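Long-range contacts in dimethyl-sulfide monooxygenase (PDB 6AK1), which oxidises dimethyl sulfide to methanethiol and formaldehyde, using NADH, molecular oxygen and FMN, in the first step of dimethyl sulfide breakdown: residues L7-M12 against G49-L54; D64-S69 against G317-K322; D162-V167 against K204-P209; E177-K182 against G193-P198; K377-L382 against P414-R419. All coordinates share one frame; numbering follows the deposited sequence.

Contact 1 (L7-M12 against G49-L54); sequences LNAFDM and GCFDCL
Asp52 meets Leu7 twice, once with its backbone and once with its side chain, just before the parallel strand pairing begins. Asp52 N donates to Leu7 O at 2.7 Å, while Asp52 OD1 accepts from Leu7 N at 3.1 Å, on the anti side of the carboxylate. The short acidic side chain thus stands where a neighbouring strand would offer a carbonyl, and its other oxygen, OD2, pairs with Arg4. Beyond it the regular ladder takes over, with Ala9 N bonded to Cys53 O at 2.9 Å and the bridges Asn8-Cys53 and Ala9-Leu54 in parallel register. Phe51 packs alongside: Leu7 CB sits over the centre of its ring, 3.9 Å from the centroid, and Ala9 N lies at the ring edge. Asn8, with CG anti to its carbonyl carbon (chi1 -67°), brings OD1 to 3.2 Å from Cys53 CB, and its ND2 bonds to Asn395. Ala9 is small enough for Leu54 CD1 to close on its methyl at 4.0 Å. This is the first beta-alpha-beta unit of the TIM barrel: strand 6-12 runs between strands 53-57 and 393-397, while Leu46 of helix 36-48 packs on Ala9, Phe51 and Leu54, and helix 403-418 touches Leu7 and Phe51.

Contact 2 (D64-S69 against G317-K322); sequences DVYRGS and GIDFAK
Asp319 OD1 receives two backbone amides, one from each segment: Arg67 N at 2.8 Å across the contact and Ala321 N at 3.0 Å within its own. They arrive from opposite faces of the carboxylate plane, 46° and 62° out of it, and fix the rotation of the group. Asp319 CG, anti to the backbone N (chi1 175°), carries the carboxylate toward the backbone of Tyr66 and Arg67, where Asp319 OD1 lies 3.3 Å from Tyr66 CA. An aspartate suits this place, being short enough to reach its own chain two residues on. Ala321 N meets the Tyr66 ring at its edge, 3.5 Å from Tyr66 CE1, and Val65 CG1 rests 3.9 Å from Asp319 CB. Farther out, Glu306 of helix 305-316 holds both Tyr66 OH and Arg67 NH1, and Leu309 packs on Tyr66 and Phe320. The bond from Ala321 N makes an Asx turn that leads into the 3-10 segment 320-322, while the one from Arg67 N ties this loop to the loop after strand 53-57.

Contact 3 (D162-V167 against K204-P209); sequences DEYMEV and KYYKVP
Tyr164 turns the edge of its ring toward the face of Tyr206 in an offset edge-to-face pair, the centroids 5.6 Å apart and the planes at 84°. Tyr206 OH in turn lies at the edge of the Tyr164 ring, 3.3 Å from CD2, and Lys204 CG rests on one face of the neighbouring Tyr205 ring. The pair joins helix 157-174 of the luciferase-like TIM-barrel domain to the chain entering strand 207-208, half of a two-stranded antiparallel hairpin with 201-202. Tyr164 and Tyr205 each combine an aromatic body with a bonded hydroxyl: Tyr164 OH to Glu110 O, Tyr205 OH to Glu156. Glu163 provides the polar half of the contact. With CG anti to the backbone N (chi1 -165°) and the chain extended beyond it, its carboxylate spans from the helix to successive amides of the loop. Glu163 OE1 accepts from Tyr205 N at 3.0 Å on the syn side, while Tyr206 N approaches Glu163 OE2 at 2.8 Å from above the carboxylate plane. Glu163 OE2 also bonds to His201 NE2, tying the helix to strand 201-202 as well as to the residues leading into 207-208. One turn farther along, the branched Val167 sets a methyl against each of two residues: Val167 CG2 lies 4.1 Å from Tyr206 CB, and Val167 CG1 lies 4.0 Å from Val208 CG2.

Contact 4 (E177-K182 against G193-P198); sequences EDDAVK and GSKVHP
Glu177 and Lys195 bring a type I beta turn and an irregular loop together in a largely polar contact, in the peripheral excursion that follows helix 157-174. The turn runs from Glu177 to Ala180 and leads to the hairpin 181-184/189-191; Lys195 lies just beyond it. A nearly straight backbone bond joins Glu177 N to Lys195 O at 3.0 Å. Glu177, with CG anti to its carbonyl carbon (chi1 -61°) and the chain extended beyond, carries OE2 to the edge of the His197 ring. His197 NE2 donates to Glu177 OE2, modelled at 2.5 Å, a doubtful length at this resolution, with carboxylate and ring 15° from coplanar; His197 ND1 bonds to Glu460 O. Lysine suits position 195 because its aliphatic stem packs while its tip reaches charge. Lys195 CB touches Ala180 CB at 3.5 Å, an approach that Ala180, with only a methyl, admits. Lys195 CG passes 3.4 Å from Glu177 OE1. Bends at chi2 and chi4 bring Lys195 NZ to 2.9 Å from Asp179 OD2 in a salt bridge. Lys182 NZ bonds to Asp179 O, and one water accepts from both lysines. The Asp179 carboxylate, salt-bridged to Lys195 and with Lys182 at longer range, probably stays ionised and eases the repulsion between the two ammonium groups. With both ring nitrogens facing acceptors, His197 is probably doubly protonated, which would make its bond to Glu177 charge-assisted.

Contact 5 (K377-L382 against P414-R419); sequences KVADEL and PELRKR
Arg419 grips Asp380 end-on, both terminal nitrogens converging on the single oxygen OD1, at 2.8 Å from NH1 and 2.9 Å from NH2. NH1 uses the anti lone pair of OD1, whereas NH2 comes from above the carboxylate plane, and the two planes stand 40° apart. At the other edge of the guanidinium, Arg419 NE bonds to Glu415 OE2 at 2.8 Å, one helical turn back. Arg419, extended from CG to NE, lays its flat head over Ala379, whose CB lies 3.6 Å from CZ; a methyl is small enough to allow this. Deeper in, Leu382 CD1 touches Leu416 CD1 at 4.0 Å, and Phe408 packs on both leucines. The segments 377-382 and 414-418 cross at -55°, their axes 10.0 Å apart at closest approach, on the outside of the barrel. Glu383 and Gln376 also bond to the terminal nitrogens, so bonds along its edges fix the orientation of the guanidinium; its standing positive charge probably keeps Asp380 and Glu415 ionised and offsets their repulsion.

In the fold
Contact 1 is the buried one, a strand pairing in the barrel wall, where backbone bonds and apolar packing dominate. The other four are only partly buried. Contacts 1 and 5 have centres about 17 Å apart and are linked by helix 403-418, which packs on the strand of contact 1 and supplies Leu416 to contact 5; Arg417 touches Gly49 and Cys50. Contacts 3 and 4 also touch, through Pro209 and Pro198; contact 3 holds helix 157-174, and contact 4 lies in the excursion after it. Contact 2 stands apart, its centre about 54 Å from that of contact 4. Carboxylates receive backbone amides in contacts 1, 2 and 3, whereas side-chain salt bridges cross contacts 4 and 5.

Contact 1 (L7-M12 against G49-L54)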
# COMPACT_ATOMS: atom_id res chain seq x y z
N LEU A 7 10.02 -2.96 8.12
CA LEU A 7 9.75 -1.55 8.42
C LEU A 7 9.40 -0.82 7.13
O LEU A 7 10.22 -0.74 6.21
CB LEU A 7 10.96 -0.91 9.08
CG LEU A 7 11.40 -1.63 10.36
CD1 LEU A 7 12.73 -1.08 10.87
CD2 LEU A 7 10.31 -1.55 11.43
N ASN A 8 8.18 -0.30 7.06
CA ASN A 8 7.70 0.48 5.93
C ASN A 8 7.29 1.87 6.40
O ASN A 8 6.71 2.01 7.49
CB ASN A 8 6.48 -0.16 5.24
CG ASN A 8 6.79 -1.48 4.56
OD1 ASN A 8 7.94 -1.82 4.28
ND2 ASN A 8 5.73 -2.22 4.26
N ALA A 9 7.56 2.88 5.57
CA ALA A 9 6.98 4.20 5.79
C ALA A 9 5.68 4.31 4.99
O ALA A 9 5.65 4.03 3.79
CB ALA A 9 7.95 5.32 5.39
N PHE A 10 4.62 4.70 5.67
CA PHE A 10 3.32 4.93 5.08
C PHE A 10 3.19 6.43 4.81
O PHE A 10 3.37 7.25 5.72
CB PHE A 10 2.24 4.42 6.04
CG PHE A 10 0.86 4.30 5.45
CD1 PHE A 10 0.66 3.75 4.19
CD2 PHE A 10 -0.25 4.68 6.19
CE1 PHE A 10 -0.63 3.63 3.66
CE2 PHE A 10 -1.54 4.55 5.68
CZ PHE A 10 -1.73 4.04 4.41
N ASP A 11 2.91 6.78 3.56
CA ASP A 11 2.78 8.18 3.15
C ASP A 11 1.71 8.25 2.06
O ASP A 11 1.12 7.25 1.67
CB ASP A 11 4.14 8.74 2.69
CG ASP A 11 4.28 10.26 2.93
OD1 ASP A 11 3.31 11.02 2.77
OD2 ASP A 11 5.39 10.70 3.25
N MET A 12 1.46 9.46 1.57
CA MET A 12 0.47 9.68 0.53
C MET A 12 0.82 11.02 -0.11
O MET A 12 1.43 11.86 0.54
CB MET A 12 -0.96 9.68 1.11
CG MET A 12 -2.08 9.92 0.11
SD MET A 12 -3.74 9.56 0.81
CE MET A 12 -4.76 10.47 -0.31
N GLY A 49 18.01 4.34 7.47
CA GLY A 49 17.48 3.40 8.44
C GLY A 49 17.18 2.02 7.91
O GLY A 49 16.58 1.22 8.64
N CYS A 50 17.53 1.72 6.65
CA CYS A 50 17.33 0.40 6.02
C CYS A 50 15.86 -0.04 6.07
O CYS A 50 15.54 -1.22 6.21
CB CYS A 50 18.23 -0.66 6.67
SG CYS A 50 20.01 -0.47 6.35
N PHE A 51 14.95 0.93 5.94
CA PHE A 51 13.53 0.59 5.79
C PHE A 51 13.32 -0.23 4.53
O PHE A 51 14.00 -0.06 3.51
CB PHE A 51 12.68 1.87 5.72
CG PHE A 51 12.20 2.37 7.07
CD1 PHE A 51 13.06 2.43 8.16
CD2 PHE A 51 10.89 2.80 7.23
CE1 PHE A 51 12.62 2.91 9.38
CE2 PHE A 51 10.44 3.28 8.46
CZ PHE A 51 11.30 3.35 9.54
N ASP A 52 12.33 -1.13 4.58
CA ASP A 52 12.06 -1.97 3.42
C ASP A 52 11.41 -1.19 2.28
O ASP A 52 11.75 -1.42 1.11
CB ASP A 52 11.20 -3.16 3.83
CG ASP A 52 11.96 -4.14 4.71
OD1 ASP A 52 11.94 -3.95 5.95
OD2 ASP A 52 12.60 -5.07 4.16
N CYS A 53 10.49 -0.28 2.59
CA CYS A 53 9.61 0.20 1.53
C CYS A 53 8.95 1.52 1.93
O CYS A 53 8.63 1.74 3.10
CB CYS A 53 8.54 -0.88 1.23
SG CYS A 53 7.49 -0.55 -0.20
N LEU A 54 8.75 2.39 0.92
CA LEU A 54 7.88 3.56 1.04
C LEU A 54 6.52 3.20 0.43
O LEU A 54 6.41 3.01 -0.79
CB LEU A 54 8.49 4.78 0.36
CG LEU A 54 7.65 6.07 0.31
CD1 LEU A 54 7.45 6.70 1.68
CD2 LEU A 54 8.29 7.07 -0.65

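Contact 2 (D64-S69 against G317-K322)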
# COMPACT_ATOMS: atom_id res chain seq x y z
N ASP A 64 -16.35 14.10 1.40
CA ASP A 64 -17.44 15.07 1.43
C ASP A 64 -18.65 14.60 2.24
O ASP A 64 -19.75 15.10 2.03
CB ASP A 64 -17.88 15.42 0.01
CG ASP A 64 -18.19 14.19 -0.84
OD1 ASP A 64 -18.29 13.07 -0.29
OD2 ASP A 64 -18.36 14.36 -2.07
N VAL A 65 -18.47 13.64 3.15
CA VAL A 65 -19.59 13.16 3.97
C VAL A 65 -19.87 14.09 5.15
O VAL A 65 -21.02 14.49 5.39
CB VAL A 65 -19.32 11.72 4.44
CG1 VAL A 65 -20.31 11.32 5.55
CG2 VAL A 65 -19.40 10.76 3.27
N TYR A 66 -18.83 14.45 5.90
CA TYR A 66 -19.01 15.28 7.08
C TYR A 66 -19.54 16.65 6.70
O TYR A 66 -18.93 17.37 5.89
CB TYR A 66 -17.70 15.42 7.85
CG TYR A 66 -17.78 16.34 9.04
CD1 TYR A 66 -18.72 16.14 10.06
CD2 TYR A 66 -16.90 17.41 9.17
CE1 TYR A 66 -18.79 17.00 11.16
CE2 TYR A 66 -16.95 18.26 10.26
CZ TYR A 66 -17.90 18.06 11.26
OH TYR A 66 -17.95 18.91 12.35
N ARG A 67 -20.69 17.01 7.28
CA ARG A 67 -21.37 18.27 6.99
C ARG A 67 -21.85 18.37 5.54
O ARG A 67 -22.22 19.46 5.08
CB ARG A 67 -20.49 19.49 7.35
CG ARG A 67 -19.93 19.43 8.76
CD ARG A 67 -19.16 20.69 9.16
NE ARG A 67 -19.99 21.88 9.18
CZ ARG A 67 -19.61 23.06 9.67
NH1 ARG A 67 -18.41 23.22 10.19
NH2 ARG A 67 -20.43 24.10 9.64
N GLY A 68 -21.86 17.26 4.80
CA GLY A 68 -22.41 17.25 3.46
C GLY A 68 -21.60 17.97 2.40
O GLY A 68 -22.15 18.32 1.35
N SER A 69 -20.31 18.23 2.64
CA SER A 69 -19.46 18.88 1.65
C SER A 69 -18.01 18.50 1.90
O SER A 69 -17.66 17.91 2.93
CB SER A 69 -19.61 20.40 1.67
OG SER A 69 -18.93 20.96 2.77
N GLY A 317 -18.54 6.42 6.44
CA GLY A 317 -19.85 6.80 5.96
C GLY A 317 -20.72 7.56 6.95
O GLY A 317 -21.85 7.94 6.61
N ILE A 318 -20.25 7.79 8.17
CA ILE A 318 -21.06 8.45 9.18
C ILE A 318 -20.76 9.94 9.17
O ILE A 318 -19.60 10.35 9.32
CB ILE A 318 -20.79 7.86 10.57
CG1 ILE A 318 -21.18 6.38 10.59
CG2 ILE A 318 -21.54 8.66 11.63
CD1 ILE A 318 -20.47 5.63 11.68
N ASP A 319 -21.80 10.75 9.00
CA ASP A 319 -21.69 12.21 9.05
C ASP A 319 -21.83 12.63 10.51
O ASP A 319 -22.93 12.67 11.06
CB ASP A 319 -22.75 12.86 8.17
CG ASP A 319 -22.77 14.37 8.29
OD1 ASP A 319 -21.79 14.96 8.82
OD2 ASP A 319 -23.77 14.98 7.84
N PHE A 320 -20.70 12.96 11.14
CA PHE A 320 -20.72 13.35 12.55
C PHE A 320 -21.50 14.64 12.81
O PHE A 320 -21.75 14.95 13.98
CB PHE A 320 -19.30 13.49 13.08
CG PHE A 320 -18.74 12.22 13.67
CD1 PHE A 320 -18.51 11.11 12.88
CD2 PHE A 320 -18.46 12.14 15.03
CE1 PHE A 320 -18.00 9.94 13.42
CE2 PHE A 320 -17.94 10.97 15.58
CZ PHE A 320 -17.72 9.86 14.77
N ALA A 321 -21.87 15.41 11.79
CA ALA A 321 -22.70 16.57 12.05
C ALA A 321 -24.08 16.18 12.59
O ALA A 321 -24.78 17.03 13.15
CB ALA A 321 -22.85 17.41 10.78
N LYS A 322 -24.46 14.90 12.46
CA LYS A 322 -25.71 14.36 13.00
C LYS A 322 -25.57 13.87 14.44
O LYS A 322 -26.57 13.46 15.05
CB LYS A 322 -26.20 13.19 12.14
CG LYS A 322 -26.20 13.43 10.64
CD LYS A 322 -27.30 14.37 10.22
CE LYS A 322 -27.37 14.45 8.70
NZ LYS A 322 -28.41 15.40 8.24

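Contact 3 (D162-V167 against K204-P209)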
# COMPACT_ATOMS: atom_id res chain seq x y z
N ASP A 162 -10.99 -10.49 -10.32
CA ASP A 162 -10.22 -11.69 -10.64
C ASP A 162 -9.74 -11.66 -12.08
O ASP A 162 -8.58 -11.98 -12.38
CB ASP A 162 -11.05 -12.95 -10.41
CG ASP A 162 -11.11 -13.39 -8.95
OD1 ASP A 162 -10.13 -13.17 -8.20
OD2 ASP A 162 -12.14 -13.99 -8.57
N GLU A 163 -10.64 -11.33 -13.00
CA GLU A 163 -10.27 -11.36 -14.41
C GLU A 163 -9.32 -10.23 -14.75
O GLU A 163 -8.44 -10.39 -15.60
CB GLU A 163 -11.51 -11.29 -15.29
CG GLU A 163 -11.24 -11.69 -16.75
CD GLU A 163 -12.42 -11.40 -17.66
OE1 GLU A 163 -13.57 -11.59 -17.22
OE2 GLU A 163 -12.20 -10.97 -18.80
N TYR A 164 -9.47 -9.09 -14.08
CA TYR A 164 -8.52 -7.99 -14.21
C TYR A 164 -7.10 -8.45 -13.93
O TYR A 164 -6.19 -8.20 -14.73
CB TYR A 164 -8.92 -6.85 -13.27
CG TYR A 164 -8.22 -5.53 -13.55
CD1 TYR A 164 -6.88 -5.34 -13.19
CD2 TYR A 164 -8.90 -4.48 -14.17
CE1 TYR A 164 -6.23 -4.14 -13.44
CE2 TYR A 164 -8.26 -3.27 -14.42
CZ TYR A 164 -6.93 -3.11 -14.06
OH TYR A 164 -6.29 -1.92 -14.29
N MET A 165 -6.88 -9.13 -12.79
CA MET A 165 -5.54 -9.61 -12.42
C MET A 165 -5.05 -10.69 -13.38
O MET A 165 -3.87 -10.73 -13.72
CB MET A 165 -5.55 -10.16 -10.99
CG MET A 165 -6.09 -9.22 -9.94
SD MET A 165 -5.12 -7.70 -9.74
CE MET A 165 -3.53 -8.36 -9.20
N GLU A 166 -5.95 -11.59 -13.79
CA GLU A 166 -5.61 -12.58 -14.82
C GLU A 166 -4.98 -11.91 -16.04
O GLU A 166 -3.92 -12.31 -16.52
CB GLU A 166 -6.87 -13.37 -15.19
CG GLU A 166 -6.74 -14.27 -16.43
CD GLU A 166 -8.04 -15.01 -16.77
OE1 GLU A 166 -9.07 -14.80 -16.09
OE2 GLU A 166 -8.03 -15.81 -17.73
N VAL A 167 -5.63 -10.85 -16.55
CA VAL A 167 -5.08 -10.10 -17.69
C VAL A 167 -3.68 -9.57 -17.37
O VAL A 167 -2.74 -9.75 -18.16
CB VAL A 167 -6.03 -8.95 -18.08
CG1 VAL A 167 -5.35 -8.02 -19.08
CG2 VAL A 167 -7.36 -9.49 -18.63
N LYS A 204 -15.39 -12.70 -19.36
CA LYS A 204 -16.70 -12.06 -19.30
C LYS A 204 -16.58 -10.54 -19.33
O LYS A 204 -17.45 -9.86 -19.87
CB LYS A 204 -17.45 -12.52 -18.05
CG LYS A 204 -18.80 -11.83 -17.82
CD LYS A 204 -19.57 -12.50 -16.68
CE LYS A 204 -20.70 -11.62 -16.15
NZ LYS A 204 -21.55 -11.02 -17.21
N TYR A 205 -15.49 -9.98 -18.79
CA TYR A 205 -15.39 -8.54 -18.58
C TYR A 205 -14.31 -7.86 -19.39
O TYR A 205 -14.38 -6.65 -19.58
CB TYR A 205 -15.14 -8.23 -17.09
CG TYR A 205 -16.16 -8.86 -16.18
CD1 TYR A 205 -17.42 -8.30 -16.02
CD2 TYR A 205 -15.87 -10.02 -15.50
CE1 TYR A 205 -18.37 -8.89 -15.20
CE2 TYR A 205 -16.79 -10.61 -14.68
CZ TYR A 205 -18.03 -10.05 -14.53
OH TYR A 205 -18.94 -10.67 -13.70
N TYR A 206 -13.30 -8.58 -19.85
CA TYR A 206 -12.22 -7.96 -20.58
C TYR A 206 -11.91 -8.74 -21.84
O TYR A 206 -11.97 -9.98 -21.86
CB TYR A 206 -10.96 -7.82 -19.70
CG TYR A 206 -11.24 -6.98 -18.48
CD1 TYR A 206 -11.40 -5.60 -18.59
CD2 TYR A 206 -11.38 -7.56 -17.23
CE1 TYR A 206 -11.68 -4.82 -17.47
CE2 TYR A 206 -11.66 -6.79 -16.11
CZ TYR A 206 -11.80 -5.43 -16.24
OH TYR A 206 -12.07 -4.68 -15.13
N LYS A 207 -11.60 -8.01 -22.90
CA LYS A 207 -11.11 -8.58 -24.14
C LYS A 207 -9.78 -7.92 -24.42
O LYS A 207 -9.73 -6.71 -24.68
CB LYS A 207 -12.10 -8.36 -25.28
CG LYS A 207 -11.89 -9.27 -26.48
CD LYS A 207 -12.79 -8.88 -27.63
CE LYS A 207 -12.50 -9.75 -28.84
NZ LYS A 207 -11.03 -9.88 -29.07
N VAL A 208 -8.69 -8.68 -24.31
CA VAL A 208 -7.35 -8.20 -24.59
C VAL A 208 -6.68 -9.25 -25.47
O VAL A 208 -6.12 -10.23 -24.95
CB VAL A 208 -6.55 -7.93 -23.30
CG1 VAL A 208 -5.17 -7.32 -23.61
CG2 VAL A 208 -7.34 -7.01 -22.37
N PRO A 209 -6.74 -9.12 -26.80
CA PRO A 209 -6.16 -10.15 -27.68
C PRO A 209 -4.64 -10.10 -27.78
O PRO A 209 -4.00 -11.14 -27.94
CB PRO A 209 -6.80 -9.86 -29.05
CG PRO A 209 -7.15 -8.40 -29.00
CD PRO A 209 -7.56 -8.14 -27.55

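Contact 4 (E177-K182 against G193-P198)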
# COMPACT_ATOMS: atom_id res chain seq x y z
N GLU A 177 8.32 -14.67 -23.64
CA GLU A 177 9.17 -15.67 -23.02
C GLU A 177 10.50 -15.05 -22.59
O GLU A 177 10.95 -14.04 -23.14
CB GLU A 177 9.45 -16.83 -23.99
CG GLU A 177 8.22 -17.59 -24.44
CD GLU A 177 8.54 -18.60 -25.55
OE1 GLU A 177 9.59 -19.27 -25.46
OE2 GLU A 177 7.75 -18.70 -26.52
N ASP A 178 11.12 -15.70 -21.60
CA ASP A 178 12.39 -15.23 -21.06
C ASP A 178 13.41 -14.93 -22.14
O ASP A 178 14.11 -13.91 -22.08
CB ASP A 178 12.96 -16.26 -20.09
CG ASP A 178 12.28 -16.23 -18.72
OD1 ASP A 178 11.34 -15.42 -18.53
OD2 ASP A 178 12.70 -17.01 -17.84
N ASP A 179 13.51 -15.77 -23.17
CA ASP A 179 14.57 -15.59 -24.15
C ASP A 179 14.07 -14.96 -25.46
O ASP A 179 14.76 -15.03 -26.48
CB ASP A 179 15.28 -16.92 -24.41
CG ASP A 179 14.53 -17.82 -25.34
OD1 ASP A 179 13.28 -17.76 -25.33
OD2 ASP A 179 15.19 -18.57 -26.09
N ALA A 180 12.90 -14.31 -25.43
CA ALA A 180 12.45 -13.51 -26.57
C ALA A 180 13.44 -12.40 -26.90
O ALA A 180 13.86 -12.25 -28.05
CB ALA A 180 11.06 -12.92 -26.28
N VAL A 181 13.81 -11.60 -25.90
CA VAL A 181 14.64 -10.42 -26.14
C VAL A 181 16.09 -10.85 -26.34
O VAL A 181 16.64 -11.61 -25.54
CB VAL A 181 14.50 -9.42 -24.97
CG1 VAL A 181 15.49 -8.28 -25.14
CG2 VAL A 181 13.08 -8.87 -24.92
N LYS A 182 16.70 -10.36 -27.41
CA LYS A 182 18.08 -10.69 -27.77
C LYS A 182 19.02 -9.51 -27.58
O LYS A 182 20.17 -9.72 -27.19
CB LYS A 182 18.17 -11.15 -29.23
CG LYS A 182 17.25 -12.29 -29.61
CD LYS A 182 17.49 -13.52 -28.73
CE LYS A 182 16.62 -14.68 -29.20
NZ LYS A 182 16.64 -15.80 -28.23
N GLY A 193 10.37 -12.43 -32.52
CA GLY A 193 8.91 -12.38 -32.54
C GLY A 193 8.22 -13.73 -32.44
O GLY A 193 6.99 -13.76 -32.27
N SER A 194 8.95 -14.84 -32.56
CA SER A 194 8.33 -16.15 -32.33
C SER A 194 8.28 -16.51 -30.86
O SER A 194 7.69 -17.54 -30.51
CB SER A 194 9.07 -17.25 -33.11
OG SER A 194 10.33 -17.55 -32.53
N LYS A 195 8.88 -15.70 -29.99
CA LYS A 195 8.80 -15.90 -28.55
C LYS A 195 7.95 -14.83 -27.87
O LYS A 195 7.98 -14.71 -26.65
CB LYS A 195 10.20 -15.92 -27.94
CG LYS A 195 10.85 -17.29 -27.89
CD LYS A 195 11.25 -17.78 -29.24
CE LYS A 195 12.04 -19.08 -29.13
NZ LYS A 195 13.19 -18.90 -28.20
N VAL A 196 7.23 -14.04 -28.65
CA VAL A 196 6.27 -13.06 -28.15
C VAL A 196 4.88 -13.56 -28.51
O VAL A 196 4.64 -13.98 -29.65
CB VAL A 196 6.54 -11.66 -28.72
CG1 VAL A 196 5.47 -10.66 -28.28
CG2 VAL A 196 7.93 -11.20 -28.30
N HIS A 197 3.95 -13.50 -27.56
CA HIS A 197 2.69 -14.20 -27.72
C HIS A 197 1.51 -13.25 -27.43
O HIS A 197 1.46 -12.65 -26.35
CB HIS A 197 2.63 -15.42 -26.77
CG HIS A 197 3.75 -16.38 -26.98
ND1 HIS A 197 3.70 -17.40 -27.92
CD2 HIS A 197 4.97 -16.47 -26.40
CE1 HIS A 197 4.84 -18.07 -27.89
NE2 HIS A 197 5.63 -17.53 -26.97
N PRO A 198 0.58 -13.12 -28.37
CA PRO A 198 -0.72 -12.53 -27.99
C PRO A 198 -1.34 -13.35 -26.88
O PRO A 198 -1.29 -14.59 -26.90
CB PRO A 198 -1.53 -12.58 -29.30
CG PRO A 198 -0.80 -13.52 -30.22
CD PRO A 198 0.64 -13.53 -29.78
O HOH W 1 14.94 -17.55 -29.98

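Contact 5 (K377-L382 against P414-R419)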
# COMPACT_ATOMS: atom_id res chain seq x y z
N LYS A 377 9.87 0.92 25.86
CA LYS A 377 8.44 0.65 25.81
C LYS A 377 7.96 0.52 24.37
O LYS A 377 7.11 -0.33 24.06
CB LYS A 377 7.68 1.77 26.53
CG LYS A 377 6.17 1.76 26.34
CD LYS A 377 5.57 2.99 27.03
CE LYS A 377 4.05 2.93 27.17
NZ LYS A 377 3.36 3.13 25.86
N VAL A 378 8.51 1.33 23.46
CA VAL A 378 8.12 1.22 22.05
C VAL A 378 8.59 -0.11 21.47
O VAL A 378 7.80 -0.85 20.89
CB VAL A 378 8.66 2.41 21.24
CG1 VAL A 378 8.47 2.15 19.76
CG2 VAL A 378 7.93 3.68 21.65
N ALA A 379 9.88 -0.44 21.65
CA ALA A 379 10.41 -1.69 21.11
C ALA A 379 9.69 -2.90 21.70
O ALA A 379 9.44 -3.88 21.00
CB ALA A 379 11.91 -1.80 21.35
N ASP A 380 9.34 -2.83 23.00
CA ASP A 380 8.61 -3.92 23.62
C ASP A 380 7.29 -4.17 22.90
O ASP A 380 6.95 -5.32 22.58
CB ASP A 380 8.35 -3.65 25.11
CG ASP A 380 9.59 -3.79 25.99
OD1 ASP A 380 10.63 -4.29 25.52
OD2 ASP A 380 9.50 -3.40 27.18
N GLU A 381 6.51 -3.11 22.65
CA GLU A 381 5.20 -3.30 22.05
C GLU A 381 5.31 -3.73 20.59
O GLU A 381 4.52 -4.55 20.11
CB GLU A 381 4.34 -2.03 22.18
CG GLU A 381 2.82 -2.35 22.25
CD GLU A 381 1.90 -1.15 21.98
OE1 GLU A 381 1.53 -0.91 20.79
OE2 GLU A 381 1.51 -0.47 22.95
N LEU A 382 6.31 -3.21 19.86
CA LEU A 382 6.52 -3.65 18.48
C LEU A 382 6.78 -5.15 18.40
O LEU A 382 6.28 -5.83 17.51
CB LEU A 382 7.68 -2.87 17.84
CG LEU A 382 7.56 -1.36 17.63
CD1 LEU A 382 8.81 -0.82 16.92
CD2 LEU A 382 6.31 -1.03 16.83
N PRO A 414 17.98 1.57 16.49
CA PRO A 414 19.13 1.01 17.22
C PRO A 414 18.72 -0.00 18.27
O PRO A 414 19.43 -0.99 18.48
CB PRO A 414 19.79 2.25 17.86
CG PRO A 414 19.36 3.39 17.00
CD PRO A 414 17.93 3.04 16.65
N GLU A 415 17.58 0.22 18.95
CA GLU A 415 17.11 -0.74 19.94
C GLU A 415 16.63 -2.03 19.29
O GLU A 415 16.89 -3.12 19.81
CB GLU A 415 15.99 -0.14 20.78
CG GLU A 415 15.43 -1.11 21.84
CD GLU A 415 16.45 -1.48 22.92
OE1 GLU A 415 17.32 -0.64 23.24
OE2 GLU A 415 16.39 -2.61 23.44
N LEU A 416 15.94 -1.93 18.15
CA LEU A 416 15.50 -3.13 17.43
C LEU A 416 16.69 -3.91 16.88
O LEU A 416 16.67 -5.14 16.83
CB LEU A 416 14.52 -2.78 16.30
CG LEU A 416 13.11 -2.27 16.66
CD1 LEU A 416 12.31 -1.90 15.40
CD2 LEU A 416 12.34 -3.28 17.51
N ARG A 417 17.74 -3.20 16.43
CA ARG A 417 18.93 -3.88 15.93
C ARG A 417 19.63 -4.62 17.05
O ARG A 417 20.08 -5.76 16.87
CB ARG A 417 19.90 -2.89 15.29
CG ARG A 417 19.48 -2.43 13.92
CD ARG A 417 20.44 -1.42 13.32
NE ARG A 417 19.93 -1.00 12.03
CZ ARG A 417 20.50 -0.09 11.25
NH1 ARG A 417 21.63 0.50 11.63
NH2 ARG A 417 19.95 0.21 10.09
N LYS A 418 19.75 -3.99 18.22
CA LYS A 418 20.37 -4.65 19.36
C LYS A 418 19.58 -5.88 19.79
O LYS A 418 20.18 -6.89 20.19
CB LYS A 418 20.52 -3.64 20.51
CG LYS A 418 20.31 -4.22 21.90
CD LYS A 418 20.97 -3.34 22.98
CE LYS A 418 20.85 -3.98 24.36
NZ LYS A 418 19.42 -4.36 24.62
N ARG A 419 18.25 -5.85 19.68
CA ARG A 419 17.44 -7.03 19.96
C ARG A 419 17.41 -8.03 18.81
O ARG A 419 16.69 -9.03 18.90
CB ARG A 419 15.99 -6.62 20.29
CG ARG A 419 15.87 -5.69 21.47
CD ARG A 419 14.43 -5.33 21.75
NE ARG A 419 14.33 -4.42 22.88
CZ ARG A 419 13.22 -4.23 23.59
NH1 ARG A 419 12.11 -4.89 23.28
NH2 ARG A 419 13.24 -3.37 24.61